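Local coordinates for precorrin-2 dehydrogenase (Bacillus megaterium, PDB 3DFZ), which catalyses the NAD-dependent dehydrogenation of precorrin-2 to sirohydrochlorin, a precursor of both siroheme and, by the anaerobic route, adenosylcobalamin, at residues B[31-36]-B[90-95]; B[42-47]-B[63-68]; B[131-136]-B[156-161]; B[176-181]-B[214-219]. All blocks are in the same frame, centred on the assembly; numbering follows the deposited sequence.

Contact 1 (B[31-36]-B[90-95]); sequences GRSVLV and LNVFFI. With GOL (glycerol), chain I.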
loop_
_atom_site.group_PDB
_atom_site.type_symbol
_atom_site.label_atom_id
_atom_site.label_comp_id
_atom_site.label_asym_id
_atom_site.label_seq_id
_atom_site.Cartn_x
_atom_site.Cartn_y
_atom_site.Cartn_z
ATOM N N GLY B 31 5.449 -11.490 -13.867
ATOM C CA GLY B 31 6.094 -12.803 -13.868
ATOM C C GLY B 31 5.962 -13.565 -12.541
ATOM O O GLY B 31 6.784 -14.429 -12.234
ATOM N N ARG B 32 4.932 -13.248 -11.762
ATOM C CA ARG B 32 4.562 -14.035 -10.578
ATOM C C ARG B 32 3.212 -14.690 -10.797
ATOM O O ARG B 32 2.326 -14.107 -11.424
ATOM C CB ARG B 32 4.440 -13.154 -9.334
ATOM C CG ARG B 32 5.576 -12.225 -9.133
ATOM C CD ARG B 32 6.781 -12.989 -8.655
ATOM N NE ARG B 32 7.862 -12.070 -8.325
ATOM C CZ ARG B 32 8.817 -12.321 -7.430
ATOM N NH1 ARG B 32 8.821 -13.474 -6.754
ATOM N NH2 ARG B 32 9.765 -11.413 -7.215
ATOM N N SER B 33 3.058 -15.878 -10.230
ATOM C CA SER B 33 1.791 -16.567 -10.236
ATOM C C SER B 33 0.794 -15.929 -9.270
ATOM O O SER B 33 1.146 -15.651 -8.105
ATOM C CB SER B 33 1.998 -18.030 -9.862
ATOM O OG SER B 33 2.443 -18.158 -8.527
ATOM N N VAL B 34 -0.441 -15.730 -9.759
ATOM C CA VAL B 34 -1.564 -15.187 -8.971
ATOM C C VAL B 34 -2.805 -16.093 -9.038
ATOM O O VAL B 34 -3.342 -16.336 -10.122
ATOM C CB VAL B 34 -1.957 -13.757 -9.436
ATOM C CG1 VAL B 34 -3.265 -13.301 -8.804
ATOM C CG2 VAL B 34 -0.823 -12.756 -9.139
ATOM N N LEU B 35 -3.273 -16.565 -7.880
ATOM C CA LEU B 35 -4.499 -17.358 -7.819
ATOM C C LEU B 35 -5.671 -16.542 -7.300
ATOM O O LEU B 35 -5.635 -16.018 -6.194
ATOM C CB LEU B 35 -4.298 -18.623 -6.969
ATOM C CG LEU B 35 -5.486 -19.596 -6.817
ATOM C CD1 LEU B 35 -5.793 -20.369 -8.107
ATOM C CD2 LEU B 35 -5.245 -20.534 -5.656
ATOM N N VAL B 36 -6.706 -16.424 -8.119
ATOM C CA VAL B 36 -7.963 -15.854 -7.673
ATOM C C VAL B 36 -8.950 -17.001 -7.433
ATOM O O VAL B 36 -9.372 -17.701 -8.372
ATOM C CB VAL B 36 -8.525 -14.816 -8.669
ATOM C CG1 VAL B 36 -9.839 -14.214 -8.145
ATOM C CG2 VAL B 36 -7.489 -13.710 -8.956
ATOM N N LEU B 90 -0.342 -24.503 -3.939
ATOM C CA LEU B 90 1.019 -24.941 -3.626
ATOM C C LEU B 90 2.145 -24.007 -4.075
ATOM O O LEU B 90 3.053 -23.702 -3.290
ATOM C CB LEU B 90 1.262 -26.358 -4.160
ATOM C CG LEU B 90 0.649 -27.530 -3.395
ATOM C CD1 LEU B 90 1.018 -28.850 -4.059
ATOM C CD2 LEU B 90 1.125 -27.516 -1.953
ATOM N N ASN B 91 2.104 -23.577 -5.334
ATOM C CA ASN B 91 3.184 -22.774 -5.891
ATOM C C ASN B 91 2.659 -21.433 -6.377
ATOM O O ASN B 91 2.927 -21.024 -7.516
ATOM C CB ASN B 91 3.863 -23.524 -7.045
ATOM C CG ASN B 91 5.086 -24.331 -6.601
ATOM O OD1 ASN B 91 6.180 -23.778 -6.445
ATOM N ND2 ASN B 91 4.911 -25.654 -6.436
ATOM N N VAL B 92 1.899 -20.763 -5.505
ATOM C CA VAL B 92 1.239 -19.494 -5.829
ATOM C C VAL B 92 1.804 -18.375 -4.964
ATOM O O VAL B 92 1.736 -18.429 -3.721
ATOM C CB VAL B 92 -0.301 -19.564 -5.651
ATOM C CG1 VAL B 92 -0.975 -18.458 -6.430
ATOM C CG2 VAL B 92 -0.845 -20.894 -6.098
ATOM N N PHE B 93 2.377 -17.375 -5.623
ATOM C CA PHE B 93 2.884 -16.184 -4.953
ATOM C C PHE B 93 1.800 -15.344 -4.229
ATOM O O PHE B 93 1.950 -15.036 -3.046
ATOM C CB PHE B 93 3.635 -15.338 -5.973
ATOM C CG PHE B 93 4.174 -14.041 -5.427
ATOM C CD1 PHE B 93 5.295 -14.029 -4.590
ATOM C CD2 PHE B 93 3.593 -12.815 -5.800
ATOM C CE1 PHE B 93 5.819 -12.826 -4.111
ATOM C CE2 PHE B 93 4.109 -11.601 -5.317
ATOM C CZ PHE B 93 5.229 -11.612 -4.471
ATOM N N PHE B 94 0.727 -14.971 -4.936
ATOM C CA PHE B 94 -0.328 -14.124 -4.369
ATOM C C PHE B 94 -1.689 -14.772 -4.541
ATOM O O PHE B 94 -2.101 -15.078 -5.661
ATOM C CB PHE B 94 -0.324 -12.743 -5.040
ATOM C CG PHE B 94 -1.346 -11.757 -4.488
ATOM C CD1 PHE B 94 -2.025 -10.908 -5.351
ATOM C CD2 PHE B 94 -1.584 -11.642 -3.112
ATOM C CE1 PHE B 94 -2.940 -9.979 -4.861
ATOM C CE2 PHE B 94 -2.500 -10.730 -2.614
ATOM C CZ PHE B 94 -3.173 -9.885 -3.491
ATOM N N ILE B 95 -2.381 -14.968 -3.425
ATOM C CA ILE B 95 -3.715 -15.564 -3.426
ATOM C C ILE B 95 -4.750 -14.519 -3.059
ATOM O O ILE B 95 -4.639 -13.870 -2.016
ATOM C CB ILE B 95 -3.777 -16.768 -2.439
ATOM C CG1 ILE B 95 -2.934 -17.925 -2.978
ATOM C CG2 ILE B 95 -5.206 -17.236 -2.193
ATOM C CD1 ILE B 95 -2.988 -19.196 -2.119
HETATM C C1 GOL I . 6.075 -17.975 -9.756
HETATM O O1 GOL I . 5.749 -16.769 -9.101
HETATM C C2 GOL I . 5.987 -19.179 -8.823
HETATM O O2 GOL I . 5.310 -18.839 -7.624
HETATM C C3 GOL I . 7.395 -19.725 -8.535
HETATM O O3 GOL I . 7.812 -20.653 -9.534
#
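Arg32 lies over one face of the Phe93 ring. Arg32 CD sits 4.2 Å from the Phe93 ring centroid, close to the ring normal, in a CH-pi contact. The guanidinium follows in a cation-pi contact, with its plane tilted 28° from the ring. The bend at chi2 (-74°) turns the arginine chain back over the ring. Arg32 NH1 goes on to Asn114 O of the second subunit, so the same side chain also reaches the dimer interface. Leu117 and Leu29 also touch the Phe93 side chain.

Ser33 OG accepts from Phe93 N at 3.0 Å and donates to Asn91 O at 3.1 Å, in the carbonyl plane and on a lone pair. A glycerol, probably from the crystallisation liquor, adds to this corner: its O1 accepts from Ser33 N and its O2 donates to Asn91 O.

Beyond this turn the backbones pair as parallel strands. Phe94 N donates to Ser33 O at 3.3 Å, and Leu35 N to Phe94 O at 2.9 Å. Val34 and Phe94 lie side by side on one face of the sheet, Leu35 and Ile95 on the other. Val92 CG1 packs tightly against Leu35 CB, at 3.4 Å. Strand 33-37 is the central strand of the five, flanked by 56-60 and 94-97, in the 3-2-1-4-5 order of a Rossmann-type dinucleotide-binding domain.

Contact 2 (B[42-47]-B[63-68]); sequences IATRRI and TVSAEI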
loop_
_atom_site.group_PDB
_atom_site.type_symbol
_atom_site.label_atom_id
_atom_site.label_comp_id
_atom_site.label_asym_id
_atom_site.label_seq_id
_atom_site.Cartn_x
_atom_site.Cartn_y
_atom_site.Cartn_z
ATOM N N ILE B 42 -16.882 -9.704 -6.763
ATOM C CA ILE B 42 -15.675 -9.375 -6.013
ATOM C C ILE B 42 -14.371 -9.872 -6.711
ATOM O O ILE B 42 -13.392 -9.132 -6.763
ATOM C CB ILE B 42 -15.745 -9.862 -4.521
ATOM C CG1 ILE B 42 -17.153 -9.650 -3.939
ATOM C CG2 ILE B 42 -14.686 -9.146 -3.652
ATOM C CD1 ILE B 42 -17.421 -10.429 -2.634
ATOM N N ALA B 43 -14.371 -11.106 -7.226
ATOM C CA ALA B 43 -13.217 -11.654 -7.969
ATOM C C ALA B 43 -12.905 -10.834 -9.221
ATOM O O ALA B 43 -11.745 -10.521 -9.491
ATOM C CB ALA B 43 -13.434 -13.122 -8.318
ATOM N N THR B 44 -13.951 -10.469 -9.954
ATOM C CA THR B 44 -13.842 -9.658 -11.161
ATOM C C THR B 44 -13.202 -8.294 -10.869
ATOM O O THR B 44 -12.260 -7.874 -11.568
ATOM C CB THR B 44 -15.231 -9.451 -11.790
ATOM O OG1 THR B 44 -15.809 -10.726 -12.069
ATOM C CG2 THR B 44 -15.158 -8.637 -13.070
ATOM N N ARG B 45 -13.710 -7.623 -9.834
ATOM C CA ARG B 45 -13.215 -6.312 -9.426
ATOM C C ARG B 45 -11.739 -6.409 -9.031
ATOM O O ARG B 45 -10.928 -5.588 -9.477
ATOM C CB ARG B 45 -14.106 -5.741 -8.307
ATOM C CG ARG B 45 -13.465 -4.716 -7.369
ATOM C CD ARG B 45 -14.465 -3.649 -6.830
ATOM N NE ARG B 45 -15.868 -4.089 -6.771
ATOM C CZ ARG B 45 -16.452 -4.659 -5.713
ATOM N NH1 ARG B 45 -15.769 -4.892 -4.588
ATOM N NH2 ARG B 45 -17.732 -5.011 -5.786
ATOM N N ARG B 46 -11.389 -7.428 -8.237
ATOM C CA ARG B 46 -10.001 -7.652 -7.830
ATOM C C ARG B 46 -9.033 -7.859 -9.018
ATOM O O ARG B 46 -7.980 -7.233 -9.059
ATOM C CB ARG B 46 -9.895 -8.824 -6.840
ATOM C CG ARG B 46 -10.464 -8.565 -5.448
ATOM C CD ARG B 46 -9.629 -7.528 -4.662
ATOM N NE ARG B 46 -10.051 -7.370 -3.259
ATOM C CZ ARG B 46 -11.058 -6.603 -2.845
ATOM N NH1 ARG B 46 -11.781 -5.916 -3.718
ATOM N NH2 ARG B 46 -11.348 -6.534 -1.548
ATOM N N ILE B 47 -9.411 -8.727 -9.966
ATOM C CA ILE B 47 -8.618 -9.056 -11.170
ATOM C C ILE B 47 -8.350 -7.826 -12.035
ATOM O O ILE B 47 -7.222 -7.607 -12.472
ATOM C CB ILE B 47 -9.302 -10.170 -12.037
ATOM C CG1 ILE B 47 -9.266 -11.522 -11.317
ATOM C CG2 ILE B 47 -8.648 -10.282 -13.414
ATOM C CD1 ILE B 47 -10.448 -12.433 -11.644
ATOM N N THR B 63 -17.943 -21.695 -11.685
ATOM C CA THR B 63 -18.423 -20.758 -12.703
ATOM C C THR B 63 -17.732 -19.401 -12.517
ATOM O O THR B 63 -17.305 -19.050 -11.412
ATOM C CB THR B 63 -19.986 -20.624 -12.702
ATOM O OG1 THR B 63 -20.575 -21.884 -13.077
ATOM C CG2 THR B 63 -20.458 -19.557 -13.699
ATOM N N VAL B 64 -17.662 -18.656 -13.617
ATOM C CA VAL B 64 -16.892 -17.442 -13.747
ATOM C C VAL B 64 -17.715 -16.396 -14.537
ATOM O O VAL B 64 -18.590 -16.761 -15.329
ATOM C CB VAL B 64 -15.521 -17.804 -14.425
ATOM C CG1 VAL B 64 -15.200 -16.937 -15.614
ATOM C CG2 VAL B 64 -14.379 -17.896 -13.381
ATOM N N SER B 65 -17.455 -15.107 -14.313
ATOM C CA SER B 65 -18.285 -14.042 -14.911
ATOM C C SER B 65 -17.981 -13.790 -16.402
ATOM O O SER B 65 -16.917 -14.177 -16.906
ATOM C CB SER B 65 -18.165 -12.738 -14.099
ATOM O OG SER B 65 -16.812 -12.289 -14.055
ATOM N N ALA B 66 -18.923 -13.134 -17.087
ATOM C CA ALA B 66 -18.796 -12.779 -18.502
ATOM C C ALA B 66 -17.519 -11.981 -18.844
ATOM O O ALA B 66 -17.016 -12.024 -19.983
ATOM C CB ALA B 66 -20.028 -11.985 -18.931
ATOM N N GLU B 67 -17.041 -11.220 -17.860
ATOM C CA GLU B 67 -15.837 -10.408 -17.992
ATOM C C GLU B 67 -14.569 -11.238 -17.785
ATOM O O GLU B 67 -13.610 -11.079 -18.526
ATOM C CB GLU B 67 -15.880 -9.197 -17.051
ATOM C CG GLU B 67 -16.648 -9.436 -15.764
ATOM C CD GLU B 67 -17.980 -8.701 -15.709
ATOM O OE1 GLU B 67 -17.994 -7.463 -15.879
ATOM O OE2 GLU B 67 -19.014 -9.360 -15.478
ATOM N N ILE B 68 -14.570 -12.126 -16.789
ATOM C CA ILE B 68 -13.501 -13.104 -16.659
ATOM C C ILE B 68 -13.394 -13.968 -17.940
ATOM O O ILE B 68 -12.302 -14.176 -18.469
ATOM C CB ILE B 68 -13.618 -13.951 -15.359
ATOM C CG1 ILE B 68 -13.598 -13.037 -14.118
ATOM C CG2 ILE B 68 -12.476 -14.961 -15.264
ATOM C CD1 ILE B 68 -14.036 -13.706 -12.792
#
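Helix 41-50 passes the start of helix 66-73, with the closest CA atoms, those of Thr44 and Ile68, 6.5 Å apart. Both helices belong to the Rossmann-type NAD-binding domain. The first begins at the glycine-rich turn after strand 33-37, and the second follows strand 56-60. Ile42 and Thr63, one in each segment, are thought to bind NAD by similarity to relatives.

Thr44 is the hub of the contact. Its OG1 lies anti to its own carbonyl carbon (chi1 -57°), which directs the hydroxyl both to the preceding turn of its helix and across to the neighbour. There it accepts from Ser65 OG, and it is also bonded to Gly40 O. The buried hydroxyl therefore has two polar partners. Ser65 occupies the N-cap position of helix 66-73, so this bond ties one helix to the start of the other.

Beside the polar pair the contact is apolar. The side chains of Ile47 and Ile68 cross at about a right angle, and their CD1 atoms meet at 4.0 Å. Leu77, Val59 and Trp71 help enclose Ile47. Ile68 CD1 also approaches Thr44 OG1, at 3.5 Å, just beside the 2.7 Å bond from Ser65 OG to Thr44 OG1.

Contact 3 (B[131-136]-B[156-161]); sequences IPAQFS and RIKEDL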
loop_
_atom_site.group_PDB
_atom_site.type_symbol
_atom_site.label_atom_id
_atom_site.label_comp_id
_atom_site.label_asym_id
_atom_site.label_seq_id
_atom_site.Cartn_x
_atom_site.Cartn_y
_atom_site.Cartn_z
ATOM N N ILE B 131 -6.655 -4.505 0.324
ATOM C CA ILE B 131 -6.695 -3.576 -0.794
ATOM C C ILE B 131 -7.347 -2.239 -0.387
ATOM O O ILE B 131 -8.538 -2.206 -0.055
ATOM C CB ILE B 131 -7.345 -4.199 -2.044
ATOM C CG1 ILE B 131 -6.451 -5.341 -2.556
ATOM C CG2 ILE B 131 -7.486 -3.145 -3.151
ATOM C CD1 ILE B 131 -7.197 -6.512 -2.993
ATOM N N PRO B 132 -6.545 -1.143 -0.402
ATOM C CA PRO B 132 -7.001 0.195 0.011
ATOM C C PRO B 132 -8.024 0.796 -0.979
ATOM O O PRO B 132 -8.119 0.332 -2.093
ATOM C CB PRO B 132 -5.705 1.017 0.002
ATOM C CG PRO B 132 -4.815 0.317 -1.035
ATOM C CD PRO B 132 -5.158 -1.140 -0.916
ATOM N N ALA B 133 -8.791 1.802 -0.594
ATOM C CA ALA B 133 -9.543 2.555 -1.605
ATOM C C ALA B 133 -8.518 3.367 -2.367
ATOM O O ALA B 133 -7.469 3.731 -1.818
ATOM C CB ALA B 133 -10.619 3.474 -0.968
ATOM N N GLN B 134 -8.775 3.605 -3.644
ATOM C CA GLN B 134 -7.840 4.375 -4.442
ATOM C C GLN B 134 -8.615 5.237 -5.379
ATOM O O GLN B 134 -9.688 4.853 -5.839
ATOM C CB GLN B 134 -6.945 3.446 -5.279
ATOM C CG GLN B 134 -5.969 2.595 -4.482
ATOM C CD GLN B 134 -5.563 1.350 -5.223
ATOM O OE1 GLN B 134 -4.962 1.426 -6.307
ATOM N NE2 GLN B 134 -5.885 0.183 -4.649
ATOM N N PHE B 135 -8.071 6.409 -5.674
ATOM C CA PHE B 135 -8.496 7.138 -6.870
ATOM C C PHE B 135 -7.269 7.717 -7.495
ATOM O O PHE B 135 -6.217 7.833 -6.866
ATOM C CB PHE B 135 -9.587 8.212 -6.613
ATOM C CG PHE B 135 -9.072 9.463 -5.932
ATOM C CD1 PHE B 135 -8.655 10.566 -6.683
ATOM C CD2 PHE B 135 -8.975 9.523 -4.552
ATOM C CE1 PHE B 135 -8.145 11.716 -6.057
ATOM C CE2 PHE B 135 -8.483 10.660 -3.931
ATOM C CZ PHE B 135 -8.059 11.758 -4.688
ATOM N N SER B 136 -7.416 8.074 -8.753
ATOM C CA SER B 136 -6.318 8.529 -9.548
ATOM C C SER B 136 -6.726 9.881 -10.109
ATOM O O SER B 136 -7.908 10.112 -10.361
ATOM C CB SER B 136 -6.074 7.509 -10.666
ATOM O OG SER B 136 -4.721 7.531 -11.097
ATOM N N ARG B 156 -15.987 8.034 2.787
ATOM C CA ARG B 156 -16.044 9.477 3.062
ATOM C C ARG B 156 -14.737 10.248 2.737
ATOM O O ARG B 156 -14.761 11.293 2.062
ATOM C CB ARG B 156 -16.492 9.773 4.489
ATOM C CG ARG B 156 -16.465 11.256 4.768
ATOM C CD ARG B 156 -16.676 11.578 6.216
ATOM N NE ARG B 156 -18.099 11.472 6.526
ATOM C CZ ARG B 156 -18.715 12.100 7.516
ATOM N NH1 ARG B 156 -18.038 12.919 8.321
ATOM N NH2 ARG B 156 -20.016 11.913 7.677
ATOM N N ILE B 157 -13.614 9.732 3.226
ATOM C CA ILE B 157 -12.324 10.368 3.031
ATOM C C ILE B 157 -11.911 10.419 1.565
ATOM O O ILE B 157 -11.369 11.426 1.111
ATOM C CB ILE B 157 -11.252 9.680 3.930
ATOM C CG1 ILE B 157 -11.468 10.024 5.397
ATOM C CG2 ILE B 157 -9.802 10.000 3.502
ATOM C CD1 ILE B 157 -10.633 9.114 6.323
ATOM N N LYS B 158 -12.163 9.335 0.834
ATOM C CA LYS B 158 -11.927 9.263 -0.608
ATOM C C LYS B 158 -12.730 10.307 -1.388
ATOM O O LYS B 158 -12.196 10.934 -2.321
ATOM C CB LYS B 158 -12.285 7.876 -1.119
ATOM C CG LYS B 158 -11.936 7.610 -2.604
ATOM C CD LYS B 158 -12.741 6.399 -3.132
ATOM C CE LYS B 158 -12.571 6.262 -4.612
ATOM N NZ LYS B 158 -12.775 4.860 -5.139
ATOM N N GLU B 159 -14.003 10.481 -1.012
ATOM C CA GLU B 159 -14.832 11.593 -1.486
ATOM C C GLU B 159 -14.291 12.981 -1.081
ATOM O O GLU B 159 -14.304 13.921 -1.901
ATOM C CB GLU B 159 -16.264 11.462 -0.969
ATOM C CG GLU B 159 -17.019 10.304 -1.558
ATOM C CD GLU B 159 -18.367 10.088 -0.918
ATOM O OE1 GLU B 159 -18.647 10.671 0.168
ATOM O OE2 GLU B 159 -19.152 9.334 -1.531
ATOM N N ASP B 160 -13.842 13.119 0.168
ATOM C CA ASP B 160 -13.261 14.389 0.618
ATOM C C ASP B 160 -11.959 14.700 -0.160
ATOM O O ASP B 160 -11.769 15.816 -0.640
ATOM C CB ASP B 160 -13.116 14.471 2.161
ATOM C CG ASP B 160 -14.466 14.204 2.944
ATOM O OD1 ASP B 160 -15.599 14.266 2.381
ATOM O OD2 ASP B 160 -14.401 13.898 4.167
ATOM N N LEU B 161 -11.114 13.695 -0.381
ATOM C CA LEU B 161 -9.887 13.862 -1.175
ATOM C C LEU B 161 -10.133 14.079 -2.665
ATOM O O LEU B 161 -9.381 14.785 -3.341
ATOM C CB LEU B 161 -8.974 12.651 -1.000
ATOM C CG LEU B 161 -8.474 12.207 0.373
ATOM C CD1 LEU B 161 -8.009 10.775 0.305
ATOM C CD2 LEU B 161 -7.356 13.073 0.860
HETATM O O HOH W 1 -11.579 2.372 -4.574
#
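Lys158 and Gln134 make the direct polar link between helix 151-164 and strand 129-137. Lys158 NZ donates to Gln134 O at 3.2 Å, from about 40° out of the carbonyl plane and off the lone pairs. A water gives a second path: it accepts from Lys158 NZ at 2.8 Å and from Gln134 N at 3.2 Å. The lysine chain is extended, with CG anti to the backbone N (chi1 -174°), and so spans the gap.

Apolar contacts use the same chain. Lys158 CD rests on Ala133 CB at 4.2 Å. Phe135 and Lys158 run past each other in opposite directions, with Lys158 CG 4.0 Å from Phe135 CD2. The ring crosses Leu161 at about a right angle, and Phe135 CE2 meets Leu161 CB at 3.6 Å. Leu161 also packs on its counterpart in the second subunit.

Strand residues 133-136 and helix residues 156-161 run nearly parallel, their axes 14° apart and 9.2 Å at closest approach. Strand 129-137 pairs antiparallel with strand 140-145; helix 151-164 packs on this sheet at the dimer interface, away from the proposed NAD site. The lysine methylenes cover apolar strand side chains, while its ammonium bonds to a strand carbonyl and a water.

Contact 4 (B[176-181]-B[214-219]); sequences LYECRV and EFLQQI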
loop_
_atom_site.group_PDB
_atom_site.type_symbol
_atom_site.label_atom_id
_atom_site.label_comp_id
_atom_site.label_asym_id
_atom_site.label_seq_id
_atom_site.Cartn_x
_atom_site.Cartn_y
_atom_site.Cartn_z
ATOM N N LEU B 176 3.954 17.744 -15.330
ATOM C CA LEU B 176 5.108 17.354 -14.501
ATOM C C LEU B 176 5.877 16.202 -15.082
ATOM O O LEU B 176 7.096 16.126 -14.912
ATOM C CB LEU B 176 4.690 17.001 -13.054
ATOM C CG LEU B 176 4.134 18.143 -12.192
ATOM C CD1 LEU B 176 3.596 17.608 -10.865
ATOM C CD2 LEU B 176 5.216 19.190 -11.953
ATOM N N TYR B 177 5.167 15.278 -15.726
ATOM C CA TYR B 177 5.800 14.101 -16.343
ATOM C C TYR B 177 6.705 14.536 -17.502
ATOM O O TYR B 177 7.887 14.157 -17.546
ATOM C CB TYR B 177 4.754 13.071 -16.804
ATOM C CG TYR B 177 5.400 11.788 -17.333
ATOM C CD1 TYR B 177 5.933 10.836 -16.450
ATOM C CD2 TYR B 177 5.499 11.547 -18.696
ATOM C CE1 TYR B 177 6.538 9.694 -16.917
ATOM C CE2 TYR B 177 6.089 10.414 -19.170
ATOM C CZ TYR B 177 6.620 9.482 -18.284
ATOM O OH TYR B 177 7.218 8.330 -18.762
ATOM N N GLU B 178 6.165 15.352 -18.414
ATOM C CA GLU B 178 6.960 15.906 -19.509
ATOM C C GLU B 178 8.177 16.683 -19.002
ATOM O O GLU B 178 9.260 16.538 -19.539
ATOM C CB GLU B 178 6.099 16.763 -20.433
ATOM C CG GLU B 178 6.823 17.378 -21.618
ATOM C CD GLU B 178 5.873 18.087 -22.585
ATOM O OE1 GLU B 178 4.629 17.920 -22.476
ATOM O OE2 GLU B 178 6.377 18.787 -23.483
ATOM N N CYS B 179 8.004 17.507 -17.972
ATOM C CA CYS B 179 9.165 18.192 -17.375
ATOM C C CYS B 179 10.224 17.214 -16.894
ATOM O O CYS B 179 11.379 17.437 -17.152
ATOM C CB CYS B 179 8.765 19.093 -16.205
ATOM S SG CYS B 179 7.739 20.477 -16.645
ATOM N N ARG B 180 9.822 16.150 -16.190
ATOM C CA ARG B 180 10.744 15.116 -15.680
ATOM C C ARG B 180 11.575 14.513 -16.821
ATOM O O ARG B 180 12.807 14.482 -16.759
ATOM C CB ARG B 180 9.955 14.038 -14.942
ATOM C CG ARG B 180 10.751 13.023 -14.130
ATOM C CD ARG B 180 10.940 13.483 -12.679
ATOM N NE ARG B 180 11.208 12.359 -11.773
ATOM C CZ ARG B 180 12.346 12.153 -11.107
ATOM N NH1 ARG B 180 13.368 12.998 -11.206
ATOM N NH2 ARG B 180 12.454 11.087 -10.322
ATOM N N VAL B 181 10.884 14.085 -17.878
ATOM C CA VAL B 181 11.493 13.579 -19.118
ATOM C C VAL B 181 12.540 14.553 -19.657
ATOM O O VAL B 181 13.699 14.169 -19.868
ATOM C CB VAL B 181 10.408 13.297 -20.210
ATOM C CG1 VAL B 181 11.042 13.056 -21.613
ATOM C CG2 VAL B 181 9.515 12.138 -19.800
ATOM N N GLU B 214 5.583 28.375 -20.648
ATOM C CA GLU B 214 6.824 29.159 -20.584
ATOM C C GLU B 214 7.980 28.417 -19.906
ATOM O O GLU B 214 9.133 28.697 -20.206
ATOM C CB GLU B 214 6.597 30.502 -19.874
ATOM C CG GLU B 214 5.605 31.397 -20.575
ATOM C CD GLU B 214 5.486 32.795 -19.985
ATOM O OE1 GLU B 214 5.844 33.039 -18.785
ATOM O OE2 GLU B 214 5.027 33.660 -20.757
ATOM N N PHE B 215 7.666 27.526 -18.964
ATOM C CA PHE B 215 8.685 26.700 -18.318
ATOM C C PHE B 215 9.192 25.605 -19.259
ATOM O O PHE B 215 10.401 25.344 -19.307
ATOM C CB PHE B 215 8.174 26.044 -17.037
ATOM C CG PHE B 215 9.224 25.237 -16.332
ATOM C CD1 PHE B 215 10.202 25.872 -15.556
ATOM C CD2 PHE B 215 9.276 23.850 -16.480
ATOM C CE1 PHE B 215 11.199 25.118 -14.912
ATOM C CE2 PHE B 215 10.254 23.105 -15.854
ATOM C CZ PHE B 215 11.226 23.738 -15.070
ATOM N N LEU B 216 8.269 24.984 -20.005
ATOM C CA LEU B 216 8.626 24.017 -21.050
ATOM C C LEU B 216 9.574 24.644 -22.061
ATOM O O LEU B 216 10.590 24.035 -22.397
ATOM C CB LEU B 216 7.389 23.460 -21.783
ATOM C CG LEU B 216 6.485 22.572 -20.939
ATOM C CD1 LEU B 216 5.107 22.408 -21.579
ATOM C CD2 LEU B 216 7.157 21.204 -20.649
ATOM N N GLN B 217 9.238 25.852 -22.531
ATOM C CA GLN B 217 10.082 26.603 -23.458
ATOM C C GLN B 217 11.455 26.887 -22.847
ATOM O O GLN B 217 12.467 26.837 -23.535
ATOM C CB GLN B 217 9.435 27.954 -23.829
ATOM C CG GLN B 217 8.099 27.894 -24.576
ATOM C CD GLN B 217 7.612 29.285 -25.017
ATOM O OE1 GLN B 217 8.182 29.892 -25.937
ATOM N NE2 GLN B 217 6.565 29.797 -24.347
ATOM N N GLN B 218 11.472 27.215 -21.559
ATOM C CA GLN B 218 12.696 27.552 -20.848
ATOM C C GLN B 218 13.700 26.393 -20.782
ATOM O O GLN B 218 14.886 26.578 -21.054
ATOM C CB GLN B 218 12.367 28.046 -19.444
ATOM C CG GLN B 218 13.542 28.032 -18.481
ATOM C CD GLN B 218 13.153 28.502 -17.111
ATOM O OE1 GLN B 218 12.084 29.098 -16.934
ATOM N NE2 GLN B 218 14.030 28.256 -16.120
ATOM N N ILE B 219 13.214 25.207 -20.424
ATOM C CA ILE B 219 14.067 24.017 -20.330
ATOM C C ILE B 219 14.449 23.450 -21.698
ATOM O O ILE B 219 15.086 22.404 -21.787
ATOM C CB ILE B 219 13.478 22.926 -19.382
ATOM C CG1 ILE B 219 12.115 22.410 -19.875
ATOM C CG2 ILE B 219 13.429 23.460 -17.955
ATOM C CD1 ILE B 219 11.501 21.285 -19.019
#
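Cys179 and Phe215 meet through sulfur and ring edge. Cys179 SG lies near the plane of the ring, 3.7 Å from both CD2 and CE2 of Phe215. It is thus a sulfur-aromatic contact at the edge. Two torsions bring the groups together. The sulfur is anti to its own carbonyl carbon (chi1 -65°), and the phenyl CG is anti to the nitrogen of its residue (chi1 -178°), which carries the ring out towards the cysteine.

Leu216 covers the next part of the interface with CD2. Leu216 CD2 is 4.1 Å from Cys179 SG and 3.8 Å from Glu178 OE2. The glutamate chain is extended and crosses the leucine at about a right angle; its CG, CD and OE2 all come near Leu216 CD2. Ile219 adds its CD1, which approaches Cys179 CA at 4.2 Å.

The packing continues beyond the pair of segments. Ile200 touches both Cys179 and Phe215, and Phe175 touches both Phe215 and Leu216. On another side of helix 168-184, Arg180 NE is bonded to Gly148 O of the second subunit. The axes of residues 176-181 and 214-218 are 10.8 Å apart at closest approach and 9° from parallel. This is side-by-side helix packing in the all-helical C-terminal part of SirC.

Contacts 1 and 2 belong to the NAD-binding domain and touch directly. Val36 of strand 33-37 packs on Ala43 and Ile47 of the helix that follows it, so sheet and helix share one core. Contact 2 holds two of the proposed NAD-binding residues, while in contact 1 the Leu35 side chain is about 11 Å from that of Pro62, another of them. Contact 3 lies next along the chain, its centre 22 Å from that of contact 2. Contact 4 is remote, its centre 41 Å from those of contacts 1 and 2. Contacts 1, 3 and 4 all reach the second subunit.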